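Local coordinates for CRISPR-associated protein, Cse1 family (Acidimicrobium ferrooxidans, PDB 4H3T) that probably serves as the large Cse1 subunit of the type I-E CRISPR Cascade complex, which recognises invading DNA, at residues T365-G370 / D377-D382. The protein carries 1 engineered substitution. Sequence-based numbering, arbitrary orientation.
Sequences TSAKFG and DDLAYD
Strands 365-370 and 377-382 run antiparallel at 174°, with Ser366-Ala380 and Lys368-Asp378 as hydrogen-bonded pairs. Ser366 and Ala380 bond both ways; Ala380 N to Ser366 O is 2.8 Å. Lys368 N donates to Asp378 O, while Lys368 O accepts two N-H groups. The Asp377 N bond to Lys368 O, 2.7 Å, lies in the carbonyl plane but is bent (139° at the hydrogen). Asp378 N comes to Lys368 O from above that plane at 3.1 Å and is straighter.

On one face, Leu379 has CG anti to its backbone N (chi1 -172°). Leu379 CD1 reaches across to Ala367 CB at 4.1 Å. Thr365 CG2 meets the edge of the Tyr381 ring at CD1, 4.3 Å away. On the other face, Ser366 OG lies 3.3 Å from Ala380 CB and bonds to Ala320 O. The side chains of Lys368 and Asp378 meet CB to CB at 4.0 Å. The end of Lys368 leads away, so Lys368 NZ and Asp378 OD2, 5.7 Å apart, are not in contact. Asp377 lays its carboxylate alongside Gly370, and its OD1 bonds to Thr375 OG1.

Two residues opposite Lys368 make a classic beta bulge, here near the turn of the hairpin that forms two strands of a three-stranded antiparallel sheet.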
ATOM      1  N   THR A 365       0.596  -1.074   0.066  1.00 39.40           N
ATOM      2  CA  THR A 365       1.682  -0.106   0.240  1.00 39.11           C
ATOM      3  C   THR A 365       1.984   0.219   1.723  1.00 43.72           C
ATOM      4  O   THR A 365       1.088   0.187   2.562  1.00 45.06           O
ATOM      5  CB  THR A 365       1.419   1.247  -0.491  1.00 50.62           C
ATOM      6  OG1 THR A 365       0.409   1.971   0.258  1.00 55.31           O
ATOM      7  CG2 THR A 365       1.015   1.036  -1.967  1.00 48.83           C
ATOM      8  N   SER A 366       3.266   0.503   2.040  1.00 43.21           N
ATOM      9  CA  SER A 366       3.650   1.045   3.369  1.00 45.04           C
ATOM     10  C   SER A 366       4.898   1.830   3.220  1.00 47.96           C
ATOM     11  O   SER A 366       5.597   1.675   2.233  1.00 45.43           O
ATOM     12  CB  SER A 366       3.807  -0.051   4.435  1.00 49.00           C
ATOM     13  OG  SER A 366       4.983  -0.779   4.193  1.00 53.50           O
ATOM     14  N   ALA A 367       5.175   2.691   4.182  1.00 47.28           N
ATOM     15  CA  ALA A 367       6.345   3.574   4.147  1.00 48.31           C
ATOM     16  C   ALA A 367       7.035   3.553   5.453  1.00 54.34           C
ATOM     17  O   ALA A 367       6.396   3.298   6.476  1.00 51.86           O
ATOM     18  CB  ALA A 367       5.918   4.982   3.812  1.00 49.37           C
ATOM     19  N   LYS A 368       8.353   3.824   5.407  1.00 53.39           N
ATOM     20  CA  LYS A 368       9.233   3.939   6.559  1.00 55.46           C
ATOM     21  C   LYS A 368      10.067   5.218   6.390  1.00 55.35           C
ATOM     22  O   LYS A 368      10.594   5.481   5.293  1.00 51.12           O
ATOM     23  CB  LYS A 368      10.115   2.715   6.701  1.00 61.85           C
ATOM     24  CG  LYS A 368      10.614   2.515   8.126  1.00 88.62           C
ATOM     25  CD  LYS A 368      11.853   1.596   8.206  1.00110.19           C
ATOM     26  CE  LYS A 368      11.523   0.132   8.427  1.00122.87           C
ATOM     27  NZ  LYS A 368      12.759  -0.673   8.663  1.00129.12           N
ATOM     28  N   PHE A 369      10.084   6.057   7.444  1.00 53.32           N
ATOM     29  CA  PHE A 369      10.778   7.335   7.467  1.00 54.57           C
ATOM     30  C   PHE A 369      11.940   7.315   8.418  1.00 59.67           C
ATOM     31  O   PHE A 369      11.894   6.610   9.421  1.00 62.31           O
ATOM     32  CB  PHE A 369       9.833   8.482   7.898  1.00 55.32           C
ATOM     33  CG  PHE A 369       8.766   8.723   6.889  1.00 53.64           C
ATOM     34  CD1 PHE A 369       8.912   9.716   5.924  1.00 53.02           C
ATOM     35  CD2 PHE A 369       7.638   7.909   6.845  1.00 54.36           C
ATOM     36  CE1 PHE A 369       7.954   9.882   4.926  1.00 53.53           C
ATOM     37  CE2 PHE A 369       6.689   8.064   5.842  1.00 54.69           C
ATOM     38  CZ  PHE A 369       6.851   9.051   4.883  1.00 52.77           C
ATOM     39  N   GLY A 370      12.946   8.102   8.101  1.00 56.08           N
ATOM     40  CA  GLY A 370      14.119   8.311   8.950  1.00 56.70           C
ATOM     41  C   GLY A 370      14.298   9.785   9.264  1.00 60.84           C
ATOM     42  O   GLY A 370      13.526  10.651   8.806  1.00 56.94           O
ATOM     43  N   ASP A 377      12.640   6.576   3.895  1.00 52.19           N
ATOM     44  CA  ASP A 377      13.741   5.612   3.812  1.00 51.96           C
ATOM     45  C   ASP A 377      13.365   4.363   3.070  1.00 54.84           C
ATOM     46  O   ASP A 377      14.210   3.747   2.476  1.00 54.67           O
ATOM     47  CB  ASP A 377      14.193   5.213   5.210  1.00 56.17           C
ATOM     48  CG  ASP A 377      15.099   6.211   5.890  1.00 65.81           C
ATOM     49  OD1 ASP A 377      15.272   7.339   5.341  1.00 64.85           O
ATOM     50  OD2 ASP A 377      15.634   5.876   6.966  1.00 75.73           O
ATOM     51  N   ASP A 378      12.134   3.936   3.145  1.00 52.41           N
ATOM     52  CA  ASP A 378      11.738   2.704   2.487  1.00 52.13           C
ATOM     53  C   ASP A 378      10.314   2.767   2.104  1.00 53.90           C
ATOM     54  O   ASP A 378       9.519   3.395   2.788  1.00 50.72           O
ATOM     55  CB  ASP A 378      11.956   1.486   3.394  1.00 56.31           C
ATOM     56  CG  ASP A 378      12.660   0.362   2.644  1.00 85.67           C
ATOM     57  OD1 ASP A 378      12.157  -0.038   1.535  1.00 85.85           O
ATOM     58  OD2 ASP A 378      13.742  -0.085   3.120  1.00 93.21           O
ATOM     59  N   LEU A 379       9.988   2.144   1.013  1.00 52.07           N
ATOM     60  CA  LEU A 379       8.620   2.110   0.549  1.00 54.33           C
ATOM     61  C   LEU A 379       8.310   0.683   0.130  1.00 62.11           C
ATOM     62  O   LEU A 379       9.095   0.119  -0.631  1.00 64.72           O
ATOM     63  CB  LEU A 379       8.482   3.083  -0.628  1.00 55.78           C
ATOM     64  CG  LEU A 379       7.084   3.367  -1.184  1.00 63.11           C
ATOM     65  CD1 LEU A 379       6.237   4.118  -0.165  1.00 64.42           C
ATOM     66  CD2 LEU A 379       7.213   4.209  -2.435  1.00 67.42           C
ATOM     67  N   ALA A 380       7.305   0.051   0.745  1.00 54.56           N
ATOM     68  CA  ALA A 380       6.822  -1.277   0.334  1.00 54.90           C
ATOM     69  C   ALA A 380       5.656  -1.026  -0.643  1.00 52.63           C
ATOM     70  O   ALA A 380       4.774  -0.172  -0.396  1.00 47.34           O
ATOM     71  CB  ALA A 380       6.355  -2.087   1.549  1.00 57.53           C
ATOM     72  N   TYR A 381       5.668  -1.714  -1.756  1.00 50.27           N
ATOM     73  CA  TYR A 381       4.665  -1.529  -2.811  1.00 51.35           C
ATOM     74  C   TYR A 381       4.531  -2.878  -3.535  1.00 51.30           C
ATOM     75  O   TYR A 381       5.544  -3.455  -3.868  1.00 48.69           O
ATOM     76  CB  TYR A 381       5.117  -0.404  -3.726  1.00 57.63           C
ATOM     77  CG  TYR A 381       4.537  -0.526  -5.109  1.00 70.31           C
ATOM     78  CD1 TYR A 381       3.161  -0.477  -5.313  1.00 75.08           C
ATOM     79  CD2 TYR A 381       5.356  -0.727  -6.218  1.00 75.21           C
ATOM     80  CE1 TYR A 381       2.605  -0.712  -6.568  1.00 81.09           C
ATOM     81  CE2 TYR A 381       4.810  -0.912  -7.495  1.00 78.79           C
ATOM     82  CZ  TYR A 381       3.427  -0.924  -7.658  1.00 94.96           C
ATOM     83  OH  TYR A 381       2.818  -1.126  -8.880  1.00104.75           O
ATOM     84  N   ASP A 382       3.327  -3.452  -3.630  1.00 42.19           N
ATOM     85  CA  ASP A 382       3.186  -4.782  -4.248  1.00 40.42           C
ATOM     86  C   ASP A 382       1.774  -5.081  -4.545  1.00 41.99           C
ATOM     87  O   ASP A 382       0.885  -4.373  -4.079  1.00 41.05           O
ATOM     88  CB  ASP A 382       3.762  -5.865  -3.286  1.00 45.79           C
ATOM     89  CG  ASP A 382       4.435  -7.098  -3.932  1.00 64.44           C
ATOM     90  OD1 ASP A 382       4.091  -7.439  -5.115  1.00 57.22           O
ATOM     91  OD2 ASP A 382       5.341  -7.709  -3.269  1.00 76.57           O
TER